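Local coordinates for protein aldehyde dehydrogenase (Bartonella henselae, PDB 3I44) that probably oxidises aldehydes to the corresponding carboxylic acids with a nicotinamide cofactor, as members of the aldehyde dehydrogenase family do, at residues K265-L269 with K486-D490; K324-E328 with L368-G372; V91-L95 with I132-I136; A65-I69 with Y234-D240; L271-G275 with I399-I404. The protein carries 1 engineered substitution. One frame throughout, in Å; residues are numbered along the deposited sequence.

Contact 1: K265-L269 with K486-D490; sequences KRVCL and KEFLD
Arg266 reaches out of its strand toward the turn at Lys486-Leu489, and the path of its side chain illustrates how one guanidinium can fasten a loop through main-chain oxygens. From CB the chain leaves with CG anti to the backbone N (chi1 172°). Arg266 CD is the first atom to come near the turn, 3.5 Å from Glu487 O. A bend at the CD-NE bond then swings NE past that oxygen, and CZ brings NH1 between two carbonyls. Arg266 NH1 donates to Glu487 O at 2.8 Å along a bent path and to Leu489 O, also at 2.8 Å, along a nearly straight one (169°). Leu489 O lies in the guanidinium plane, yet NH1 sits above the planes of both carbonyls. The turn so gripped is a type I beta turn that leads into strand 489-494, which runs antiparallel to strand 156-168 in the sheet that also includes strand 266-270. Arg266 NH2 donates a hydrogen bond to a water at 3.0 Å, and the water in turn donates to Leu489 O. Asp490 OD1 stands 3.8 Å from Arg266 NH2, well out of the guanidinium plane; this long salt bridge is a matter of charge alone, and Asp490 also binds Arg451 and Arg476 of the second subunit. Two residues beyond Arg266 on the strand, Cys268 SG rests 3.7 Å from Glu487 CD, while Glu487 OE2 accepts from Arg478 N.

Contact 2: K324-E328 with L368-G372; sequences KDIAE and LVTGG
Lys324 and Thr370 bring their CA atoms within 6.1 Å where helix 324-328 passes strand 368-370, the two axes 8.5 Å apart at their closest and inclined at 53°. The strand carries a classic beta bulge, with Val369 and Thr370 both facing Val389 of strand 388-391, and it is an outermost strand, within the chain, of the seven-stranded mixed sheet on which helix 316-329 lies. The pair is a compact example of a helix laid against a sheet edge, with short aliphatic groups at the closest points. Thr370 contributes the largest share. Its hydroxyl oxygen is anti to the backbone N (chi1 175°), which leaves CG2 between the backbone N and the carbonyl carbon and aims this methyl at the helix. There Thr370 CG2 meets Ala327 CB at 3.5 Å, tighter than ordinary carbon-carbon contact, and lies over the main chain of Lys324, 4.0 Å from its CA. Ala327 is buried, with Val389 and Phe296 among its further neighbours. On one flank of this point, Val369 CG1 touches Lys324 CB at 3.7 Å, and the rest of the lysine chain runs slantwise across the same methyl before bending at its end. That bend carries Lys324 NZ over to the next turn of its own helix, where it forms a weak hydrogen bond and salt bridge with Glu328 OE2 at 3.3 Å. Glu328, exposed at the rim, crosses the threonine at a slant, and Glu328 CG lies 3.8 Å from Thr370 OG1.

Contact 3: V91-L95 with I132-I136; sequences VEKIL and IRNFI
Val91 and Leu95 each set a branch anti to the backbone N (CG1 of Val91 at chi1 171°, and CG of Leu95), and Ile132 and Ile136 answer by turning CG1 beside the backbone N (chi1 -67° for Ile132). With CG1 so placed, the CG2 methyl of Ile132 is the one anti to its N, and it enters the gap between the two residues opposite, 3.9 Å from Val91 CG1 and equally 3.9 Å from Leu95 CB. The valine methyl fits in the same way, for Val91 CG1 also lies 3.9 Å from Ile136 CG1 and is thus held between the two isoleucines. These side chains slide past one another in opposite directions instead of meeting end on. Toward the surface, Glu92 crosses Ile136 at about a right angle, Glu92 CG lying 3.8 Å from Ile136 CD1. Inward, Leu187 and Leu186 of helix 174-188 pack on Val91 and Ile94, so that a third helix closes the apolar layer. Residues four apart on each helix thus interdigitate across axes 10.4 Å apart that run at 159°, the pattern of an antiparallel helix pair, here formed by helices 84-100 and 117-141.

Contact 4: A65-I69 with Y234-D240; sequences ADKAI and YLSAHPD
His238 presents one face of its imidazole to Ile69, whose CD1 sits almost over the ring centre, 3.4 Å from the centroid and 13° off the normal, in a CH-pi contact. The opposite face is covered by CD of Pro239, offset toward the rim. At the ring edge, in plane, lie Asp66 OD1, CE2 of Tyr234 and CA of Asp240. The phenol ring of Tyr234 is approached at its edge: Ala65 CB touches Tyr234 CD2 at 3.6 Å, and Asp66 OD1 lies in the ring plane beside the hydroxyl. The carboxylate plane is inclined by 57° to the phenol and 62° to the imidazole. The two branches of Ile69 diverge: with CG1 beside the backbone N, Ile69 CD1 covers the imidazole and also touches Leu235 CD2 at 3.9 Å, while Ile69 CG2, anti to that N, meets Asp240 CB at 3.7 Å. In the fold, this packs helix 62-79 against the end of helix 228-237 and the loop that follows, with Leu241 and Val193 adding apolar cover around Ile69. Asp66 OD1 accepts from His238 NE2 at 3.1 Å, met on its anti side, and from Tyr234 OH; the modelled 2.4 Å of the latter is too short to be trusted in detail. On the far side of the imidazole, His238 ND1 accepts the backbone N-H of Asp240, whose N is 3.1 Å away. A ring that accepts at ND1 and donates at NE2 is consistent with the neutral tautomer protonated on NE2, and an Asp66 oxygen that accepts from NE2 is consistent with an ionised carboxylate.

Contact 5: L271-G275 with I399-I404; sequences LGGKG and IFREEI
Lys274 and Glu403 are the two side chains that knit these segments together, each using the partner's main chain as its target. The dense part surrounds Lys274. Its CG is anti to the backbone N (chi1 -169°), and a bend at chi2 sends the otherwise extended chain along the carbonyls that close helix 398-401. Lys274 CE comes 3.5 Å from Phe400 O on the way. Lys274 NZ then donates to Ile399 O at 2.8 Å and to Glu402 O at 2.9 Å, each carbonyl being met roughly end on, with the donor tilted somewhat from its plane. A water 2.6 Å from Lys274 NZ takes a third bond and also accepts from Ile404 N, while Ile404 CD1 packs 3.6 Å from the same NZ. One amino group thus ties down both the last turn of the helix and the residue that leaves it. Glu403 makes a thinner attachment. Its extended chain lies along the glycines, and Glu403 OE1 comes within 3.5 Å of Gly272 CA, where a CB would run into it. Gly273 N donates to Glu403 OE2 at 3.1 Å along a nearly straight line (168°), but from above the carboxylate plane. Looser still is the outer side, where Arg401 and Glu402 turn away from the loop and form salt bridges with Asp426 and Arg398. The segments belong to the Glu-Leu-Gly-Gly-Lys and Glu-Ile-Phe-Gly-Pro motifs known from aldehyde dehydrogenases, consistent with the active-site region between cofactor-binding and catalytic domains, as in relatives.

From the N terminus, contact 4 opens at residue 65 and closes a long loop at residue 240, joining helix 62-79 to helix 228-237. Contact 3 is nested within that loop and pairs two helices of the N-terminal part. The chain then starts a second, separate series: contact 1 ties strand 266-270 to the start of strand 489-494, contact 5 lies inside it and ties the loop before strand 276-279 to the end of helix 398-401, and contact 2 lies inside contact 5, on the edge of the other seven-stranded sheet. The two series meet where Lys265 NZ probably bonds to His238 O. Contacts 1 and 5 adjoin in sequence, whereas contacts 2 and 4 are farthest apart, about 47 Å between centres.

Contact 1: K265-L269 with K486-D490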
# COMPACT_ATOMS: atom_id res chain seq x y z
N LYS A 265 1.80 8.24 -4.47
CA LYS A 265 3.03 7.65 -3.93
C LYS A 265 2.71 6.35 -3.21
O LYS A 265 1.62 6.16 -2.69
CB LYS A 265 3.69 8.59 -2.91
CG LYS A 265 4.20 9.88 -3.44
CD LYS A 265 4.76 10.69 -2.30
CE LYS A 265 5.43 11.96 -2.74
NZ LYS A 265 4.58 12.78 -3.53
N ARG A 266 3.66 5.45 -3.20
CA ARG A 266 3.62 4.39 -2.19
C ARG A 266 3.85 5.03 -0.81
O ARG A 266 4.79 5.81 -0.60
CB ARG A 266 4.66 3.31 -2.49
CG ARG A 266 4.78 2.28 -1.34
CD ARG A 266 5.76 1.21 -1.71
NE ARG A 266 5.23 0.28 -2.71
CZ ARG A 266 5.98 -0.55 -3.42
NH1 ARG A 266 7.31 -0.54 -3.29
NH2 ARG A 266 5.42 -1.36 -4.30
N VAL A 267 3.00 4.68 0.14
CA VAL A 267 3.13 5.20 1.48
C VAL A 267 3.28 4.03 2.44
O VAL A 267 2.38 3.19 2.55
CB VAL A 267 1.90 6.07 1.85
CG1 VAL A 267 2.01 6.54 3.31
CG2 VAL A 267 1.77 7.27 0.86
N CYS A 268 4.42 3.96 3.12
CA CYS A 268 4.66 2.91 4.12
C CYS A 268 4.72 3.52 5.54
O CYS A 268 5.54 4.37 5.82
CB CYS A 268 5.95 2.13 3.78
SG CYS A 268 5.77 1.24 2.23
N LEU A 269 3.80 3.11 6.40
CA LEU A 269 3.62 3.73 7.72
C LEU A 269 3.92 2.76 8.88
O LEU A 269 3.34 1.64 8.93
CB LEU A 269 2.16 4.20 7.86
CG LEU A 269 1.65 5.23 6.85
CD1 LEU A 269 0.18 5.60 7.07
CD2 LEU A 269 2.54 6.51 6.85
N LYS A 486 11.92 -5.03 -0.18
CA LYS A 486 10.86 -5.01 -1.20
C LYS A 486 9.94 -3.78 -1.13
O LYS A 486 9.35 -3.41 -2.15
CB LYS A 486 10.00 -6.28 -1.18
CG LYS A 486 10.75 -7.45 -1.78
CD LYS A 486 10.09 -8.78 -1.51
CE LYS A 486 10.76 -9.86 -2.32
NZ LYS A 486 10.11 -11.20 -2.06
N GLU A 487 9.78 -3.18 0.04
CA GLU A 487 9.02 -1.93 0.10
C GLU A 487 9.66 -0.84 -0.78
O GLU A 487 8.98 0.10 -1.16
CB GLU A 487 8.90 -1.41 1.54
CG GLU A 487 8.09 -2.27 2.51
CD GLU A 487 7.67 -1.49 3.77
OE1 GLU A 487 8.53 -0.80 4.38
OE2 GLU A 487 6.48 -1.57 4.13
N PHE A 488 10.95 -0.95 -1.11
CA PHE A 488 11.62 0.05 -1.98
C PHE A 488 11.75 -0.37 -3.46
O PHE A 488 12.49 0.26 -4.26
CB PHE A 488 12.96 0.46 -1.37
CG PHE A 488 12.80 1.27 -0.09
CD1 PHE A 488 12.56 2.64 -0.15
CD2 PHE A 488 12.86 0.65 1.16
CE1 PHE A 488 12.37 3.37 1.03
CE2 PHE A 488 12.69 1.38 2.34
CZ PHE A 488 12.44 2.73 2.27
N LEU A 489 11.01 -1.42 -3.83
CA LEU A 489 11.03 -1.96 -5.20
C LEU A 489 9.64 -1.98 -5.80
O LEU A 489 8.69 -2.25 -5.09
CB LEU A 489 11.55 -3.42 -5.17
CG LEU A 489 13.00 -3.51 -4.70
CD1 LEU A 489 13.46 -4.94 -4.36
CD2 LEU A 489 13.89 -2.86 -5.76
N ASP A 490 9.54 -1.72 -7.11
CA ASP A 490 8.38 -2.02 -7.90
C ASP A 490 8.61 -3.37 -8.57
O ASP A 490 9.76 -3.74 -8.90
CB ASP A 490 8.13 -0.97 -9.01
CG ASP A 490 7.33 0.25 -8.52
OD1 ASP A 490 6.40 0.07 -7.73
OD2 ASP A 490 7.63 1.40 -8.96
O HOH W 1 6.22 -4.20 -5.02

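Contact 2: K324-E328 with L368-G372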
# COMPACT_ATOMS: atom_id res chain seq x y z
N LYS A 324 3.43 -3.58 41.43
CA LYS A 324 3.80 -2.64 42.49
C LYS A 324 5.26 -2.77 42.88
O LYS A 324 5.98 -1.79 42.89
CB LYS A 324 2.91 -2.85 43.72
CG LYS A 324 3.12 -1.83 44.85
CD LYS A 324 2.08 -2.11 45.98
CE LYS A 324 1.79 -0.92 46.87
NZ LYS A 324 2.75 -0.82 47.98
N ASP A 325 5.68 -3.99 43.22
CA ASP A 325 7.08 -4.25 43.60
C ASP A 325 8.08 -3.82 42.53
O ASP A 325 9.07 -3.12 42.82
CB ASP A 325 7.28 -5.76 43.90
CG ASP A 325 8.65 -6.07 44.54
OD1 ASP A 325 8.91 -5.60 45.67
OD2 ASP A 325 9.46 -6.80 43.92
N ILE A 326 7.83 -4.25 41.30
CA ILE A 326 8.75 -3.92 40.22
C ILE A 326 8.80 -2.40 40.00
O ILE A 326 9.88 -1.82 39.92
CB ILE A 326 8.41 -4.68 38.91
CG1 ILE A 326 8.54 -6.19 39.09
CG2 ILE A 326 9.33 -4.24 37.82
CD1 ILE A 326 9.96 -6.67 39.39
N ALA A 327 7.63 -1.76 39.94
CA ALA A 327 7.58 -0.29 39.83
C ALA A 327 8.40 0.40 40.93
O ALA A 327 9.24 1.26 40.65
CB ALA A 327 6.14 0.22 39.88
N GLU A 328 8.17 0.01 42.18
CA GLU A 328 8.88 0.66 43.30
C GLU A 328 10.37 0.42 43.21
O GLU A 328 11.15 1.28 43.61
CB GLU A 328 8.30 0.21 44.64
CG GLU A 328 6.90 0.81 44.84
CD GLU A 328 6.14 0.26 46.02
OE1 GLU A 328 6.58 -0.75 46.64
OE2 GLU A 328 5.06 0.84 46.31
N LEU A 368 -5.05 3.65 41.51
CA LEU A 368 -3.64 3.98 41.49
C LEU A 368 -2.87 3.07 42.44
O LEU A 368 -2.99 3.20 43.67
CB LEU A 368 -3.40 5.45 41.85
CG LEU A 368 -1.97 5.97 41.87
CD1 LEU A 368 -1.29 5.84 40.50
CD2 LEU A 368 -1.93 7.42 42.35
N VAL A 369 -2.05 2.17 41.87
CA VAL A 369 -1.32 1.17 42.64
C VAL A 369 -0.03 1.71 43.16
O VAL A 369 0.31 1.49 44.32
CB VAL A 369 -1.06 -0.11 41.83
CG1 VAL A 369 -0.21 -1.14 42.63
CG2 VAL A 369 -2.38 -0.70 41.38
N THR A 370 0.72 2.42 42.30
CA THR A 370 1.92 3.13 42.71
C THR A 370 2.29 4.17 41.67
O THR A 370 1.73 4.19 40.59
CB THR A 370 3.13 2.20 42.95
OG1 THR A 370 4.29 2.99 43.23
CG2 THR A 370 3.40 1.31 41.72
N GLY A 371 3.24 5.02 42.00
CA GLY A 371 3.57 6.16 41.14
C GLY A 371 2.43 7.17 41.10
O GLY A 371 1.62 7.24 42.04
N GLY A 372 2.36 7.94 40.02
CA GLY A 372 1.42 9.05 39.92
C GLY A 372 2.05 10.25 39.23
O GLY A 372 3.04 10.11 38.49

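Contact 3: V91-L95 with I132-I136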
# COMPACT_ATOMS: atom_id res chain seq x y z
N VAL A 91 27.15 -0.98 1.93
CA VAL A 91 26.46 -1.29 3.20
C VAL A 91 27.39 -1.98 4.21
O VAL A 91 27.36 -1.70 5.40
CB VAL A 91 25.19 -2.10 2.93
CG1 VAL A 91 24.56 -2.66 4.27
CG2 VAL A 91 24.22 -1.20 2.16
N GLU A 92 28.28 -2.84 3.72
CA GLU A 92 29.29 -3.43 4.61
C GLU A 92 30.24 -2.38 5.15
O GLU A 92 30.61 -2.41 6.32
CB GLU A 92 29.97 -4.63 3.93
CG GLU A 92 28.91 -5.81 3.71
CD GLU A 92 29.56 -7.16 3.33
OE1 GLU A 92 30.79 -7.16 2.97
OE2 GLU A 92 28.87 -8.21 3.41
N LYS A 93 30.61 -1.43 4.31
CA LYS A 93 31.46 -0.32 4.72
C LYS A 93 30.75 0.58 5.76
O LYS A 93 31.33 0.96 6.78
CB LYS A 93 31.89 0.49 3.50
CG LYS A 93 32.97 1.57 3.79
CD LYS A 93 34.10 0.97 4.66
CE LYS A 93 35.48 1.37 4.26
NZ LYS A 93 36.45 0.28 4.66
N ILE A 94 29.47 0.83 5.53
CA ILE A 94 28.67 1.60 6.46
C ILE A 94 28.66 0.90 7.83
O ILE A 94 28.84 1.54 8.84
CB ILE A 94 27.25 1.80 5.92
CG1 ILE A 94 27.25 2.83 4.77
CG2 ILE A 94 26.27 2.21 7.09
CD1 ILE A 94 25.88 2.88 3.97
N LEU A 95 28.42 -0.41 7.86
CA LEU A 95 28.43 -1.17 9.09
C LEU A 95 29.78 -1.05 9.82
O LEU A 95 29.81 -0.84 11.02
CB LEU A 95 28.15 -2.64 8.82
CG LEU A 95 28.13 -3.55 10.06
CD1 LEU A 95 27.12 -3.02 11.13
CD2 LEU A 95 27.82 -5.00 9.69
N ILE A 132 21.23 -3.71 10.13
CA ILE A 132 22.14 -3.70 9.01
C ILE A 132 22.53 -5.13 8.63
O ILE A 132 22.42 -5.50 7.47
CB ILE A 132 23.40 -2.85 9.27
CG1 ILE A 132 23.02 -1.36 9.38
CG2 ILE A 132 24.34 -3.07 8.11
CD1 ILE A 132 24.08 -0.44 9.91
N ARG A 133 22.97 -5.92 9.61
CA ARG A 133 23.38 -7.31 9.34
C ARG A 133 22.24 -8.16 8.79
O ARG A 133 22.48 -9.03 7.95
CB ARG A 133 23.93 -7.98 10.62
CG ARG A 133 25.21 -7.33 11.16
CD ARG A 133 25.88 -8.15 12.29
NE ARG A 133 24.89 -8.67 13.21
CZ ARG A 133 24.53 -8.07 14.32
NH1 ARG A 133 25.11 -6.92 14.67
NH2 ARG A 133 23.57 -8.60 15.07
N ASN A 134 21.03 -7.94 9.29
CA ASN A 134 19.89 -8.70 8.82
C ASN A 134 19.49 -8.34 7.36
O ASN A 134 19.05 -9.22 6.60
CB ASN A 134 18.74 -8.62 9.80
CG ASN A 134 18.97 -9.48 11.05
OD1 ASN A 134 19.47 -10.59 10.98
ND2 ASN A 134 18.56 -8.97 12.18
N PHE A 135 19.69 -7.08 6.98
CA PHE A 135 19.52 -6.67 5.58
C PHE A 135 20.59 -7.33 4.68
O PHE A 135 20.29 -7.82 3.62
CB PHE A 135 19.59 -5.14 5.42
CG PHE A 135 18.34 -4.43 5.91
CD1 PHE A 135 17.10 -4.75 5.37
CD2 PHE A 135 18.40 -3.51 6.90
CE1 PHE A 135 15.97 -4.09 5.80
CE2 PHE A 135 17.26 -2.87 7.35
CZ PHE A 135 16.05 -3.16 6.81
N ILE A 136 21.83 -7.33 5.14
CA ILE A 136 22.91 -8.01 4.44
C ILE A 136 22.58 -9.48 4.17
O ILE A 136 22.67 -9.91 3.02
CB ILE A 136 24.24 -7.88 5.19
CG1 ILE A 136 24.79 -6.46 5.01
CG2 ILE A 136 25.26 -8.93 4.71
CD1 ILE A 136 25.87 -6.11 6.01

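Contact 4: A65-I69 with Y234-D240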
# COMPACT_ATOMS: atom_id res chain seq x y z
N ALA A 65 14.47 21.57 0.86
CA ALA A 65 13.91 20.30 0.41
C ALA A 65 14.10 20.14 -1.11
O ALA A 65 14.49 19.07 -1.56
CB ALA A 65 12.46 20.19 0.77
N ASP A 66 13.83 21.20 -1.89
CA ASP A 66 13.95 21.10 -3.34
C ASP A 66 15.39 20.78 -3.71
O ASP A 66 15.62 19.96 -4.56
CB ASP A 66 13.48 22.37 -4.07
CG ASP A 66 11.98 22.59 -3.97
OD1 ASP A 66 11.19 21.64 -3.80
OD2 ASP A 66 11.57 23.77 -4.05
N LYS A 67 16.34 21.43 -3.04
CA LYS A 67 17.77 21.19 -3.26
C LYS A 67 18.12 19.71 -3.03
O LYS A 67 18.73 19.07 -3.87
CB LYS A 67 18.63 22.02 -2.29
CG LYS A 67 19.17 23.38 -2.75
CD LYS A 67 20.25 23.94 -1.74
CE LYS A 67 21.60 23.16 -1.79
NZ LYS A 67 22.62 23.65 -0.75
N ALA A 68 17.79 19.22 -1.84
CA ALA A 68 18.00 17.81 -1.48
C ALA A 68 17.37 16.86 -2.52
O ALA A 68 18.03 15.96 -3.04
CB ALA A 68 17.46 17.53 -0.06
N ILE A 69 16.11 17.10 -2.88
CA ILE A 69 15.44 16.23 -3.82
C ILE A 69 16.11 16.31 -5.21
O ILE A 69 16.25 15.29 -5.87
CB ILE A 69 13.93 16.57 -3.93
CG1 ILE A 69 13.21 16.26 -2.60
CG2 ILE A 69 13.27 15.82 -5.11
CD1 ILE A 69 11.79 16.87 -2.54
N TYR A 234 5.68 18.75 3.12
CA TYR A 234 6.16 19.12 1.80
C TYR A 234 6.81 17.92 1.04
O TYR A 234 6.58 17.72 -0.16
CB TYR A 234 7.16 20.28 1.94
CG TYR A 234 7.62 20.82 0.61
CD1 TYR A 234 6.74 21.53 -0.23
CD2 TYR A 234 8.92 20.60 0.16
CE1 TYR A 234 7.17 22.03 -1.47
CE2 TYR A 234 9.37 21.09 -1.07
CZ TYR A 234 8.49 21.80 -1.89
OH TYR A 234 8.94 22.29 -3.10
N LEU A 235 7.64 17.14 1.73
CA LEU A 235 8.14 15.88 1.15
C LEU A 235 6.99 14.93 0.75
O LEU A 235 6.97 14.38 -0.36
CB LEU A 235 9.08 15.16 2.15
CG LEU A 235 10.40 15.85 2.51
CD1 LEU A 235 11.21 15.00 3.51
CD2 LEU A 235 11.26 16.15 1.28
N SER A 236 6.01 14.75 1.62
CA SER A 236 4.94 13.80 1.33
C SER A 236 4.09 14.22 0.14
O SER A 236 3.47 13.39 -0.50
CB SER A 236 4.07 13.58 2.56
OG SER A 236 3.54 14.82 2.96
N ALA A 237 4.10 15.50 -0.20
CA ALA A 237 3.34 16.00 -1.35
C ALA A 237 4.21 16.28 -2.58
O ALA A 237 3.68 16.64 -3.62
CB ALA A 237 2.51 17.27 -0.95
N HIS A 238 5.52 16.08 -2.50
CA HIS A 238 6.41 16.52 -3.57
C HIS A 238 6.28 15.59 -4.80
O HIS A 238 6.30 14.37 -4.68
CB HIS A 238 7.85 16.58 -3.09
CG HIS A 238 8.73 17.44 -3.94
ND1 HIS A 238 9.20 17.03 -5.17
CD2 HIS A 238 9.20 18.69 -3.75
CE1 HIS A 238 9.93 17.99 -5.69
NE2 HIS A 238 9.96 19.01 -4.85
N PRO A 239 6.16 16.18 -5.99
CA PRO A 239 5.92 15.35 -7.18
C PRO A 239 7.13 14.50 -7.63
O PRO A 239 6.93 13.52 -8.33
CB PRO A 239 5.51 16.37 -8.26
CG PRO A 239 6.14 17.67 -7.83
CD PRO A 239 6.15 17.63 -6.30
N ASP A 240 8.35 14.84 -7.22
CA ASP A 240 9.54 14.08 -7.61
C ASP A 240 9.92 12.94 -6.64
O ASP A 240 10.95 12.29 -6.83
CB ASP A 240 10.76 14.98 -7.75
CG ASP A 240 10.65 15.94 -8.94
OD1 ASP A 240 9.95 15.65 -9.91
OD2 ASP A 240 11.27 17.00 -8.88

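Contact 5: L271-G275 with I399-I404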
# COMPACT_ATOMS: atom_id res chain seq x y z
N LEU A 271 3.35 3.18 12.79
CA LEU A 271 2.65 4.12 13.68
C LEU A 271 2.60 3.60 15.14
O LEU A 271 3.38 2.73 15.54
CB LEU A 271 1.24 4.42 13.14
CG LEU A 271 1.25 4.85 11.66
CD1 LEU A 271 -0.15 5.09 11.05
CD2 LEU A 271 2.14 6.04 11.42
N GLY A 272 1.67 4.11 15.94
CA GLY A 272 1.66 3.77 17.35
C GLY A 272 0.97 2.46 17.67
O GLY A 272 0.53 1.73 16.78
N GLY A 273 0.91 2.16 18.96
CA GLY A 273 0.29 0.94 19.43
C GLY A 273 -0.27 1.05 20.82
O GLY A 273 0.03 1.99 21.57
N LYS A 274 -1.10 0.07 21.15
CA LYS A 274 -1.61 -0.07 22.51
C LYS A 274 -1.69 -1.56 22.86
O LYS A 274 -2.74 -2.12 23.13
CB LYS A 274 -2.94 0.65 22.72
CG LYS A 274 -3.37 0.76 24.20
CD LYS A 274 -2.77 1.98 24.92
CE LYS A 274 -2.88 1.86 26.46
NZ LYS A 274 -2.18 2.96 27.18
N GLY A 275 -0.50 -2.16 22.87
CA GLY A 275 -0.34 -3.59 23.01
C GLY A 275 -1.01 -4.18 24.22
O GLY A 275 -0.87 -3.65 25.33
N ILE A 399 -6.68 5.93 29.68
CA ILE A 399 -5.41 5.20 29.83
C ILE A 399 -5.48 3.83 29.15
O ILE A 399 -4.44 3.27 28.80
CB ILE A 399 -4.92 5.05 31.33
CG1 ILE A 399 -6.01 4.44 32.24
CG2 ILE A 399 -4.46 6.38 31.87
CD1 ILE A 399 -5.52 4.17 33.68
N PHE A 400 -6.70 3.31 28.97
CA PHE A 400 -6.91 2.08 28.21
C PHE A 400 -6.79 2.33 26.70
O PHE A 400 -6.28 1.49 25.97
CB PHE A 400 -8.26 1.49 28.54
CG PHE A 400 -8.54 0.12 27.94
CD1 PHE A 400 -8.18 -1.03 28.60
CD2 PHE A 400 -9.22 -0.00 26.72
CE1 PHE A 400 -8.47 -2.27 28.08
CE2 PHE A 400 -9.51 -1.25 26.19
CZ PHE A 400 -9.15 -2.39 26.89
N ARG A 401 -7.24 3.50 26.23
CA ARG A 401 -7.41 3.72 24.79
C ARG A 401 -6.27 4.44 24.13
O ARG A 401 -5.97 4.18 22.96
CB ARG A 401 -8.67 4.51 24.48
CG ARG A 401 -9.90 3.90 25.03
CD ARG A 401 -11.00 3.90 24.01
NE ARG A 401 -11.87 2.79 24.34
CZ ARG A 401 -12.00 1.66 23.66
NH1 ARG A 401 -11.36 1.42 22.51
NH2 ARG A 401 -12.84 0.76 24.14
N GLU A 402 -5.63 5.34 24.85
CA GLU A 402 -4.67 6.25 24.23
C GLU A 402 -3.28 5.77 24.48
O GLU A 402 -2.97 5.28 25.58
CB GLU A 402 -4.83 7.68 24.75
CG GLU A 402 -6.09 8.36 24.25
CD GLU A 402 -6.35 9.70 24.92
OE1 GLU A 402 -5.41 10.50 25.12
OE2 GLU A 402 -7.52 9.96 25.22
N GLU A 403 -2.43 5.96 23.49
CA GLU A 403 -1.04 5.60 23.64
C GLU A 403 -0.41 6.66 24.54
O GLU A 403 -0.46 7.81 24.20
CB GLU A 403 -0.32 5.56 22.31
CG GLU A 403 1.10 5.07 22.43
CD GLU A 403 1.78 4.93 21.09
OE1 GLU A 403 1.59 5.83 20.24
OE2 GLU A 403 2.51 3.93 20.90
N ILE A 404 0.21 6.26 25.65
CA ILE A 404 0.72 7.19 26.65
C ILE A 404 2.18 7.54 26.40
O ILE A 404 2.56 8.70 26.58
CB ILE A 404 0.54 6.62 28.07
CG1 ILE A 404 -0.93 6.35 28.35
CG2 ILE A 404 1.19 7.56 29.15
CD1 ILE A 404 -1.20 5.46 29.61
O HOH W 2 0.33 3.49 26.53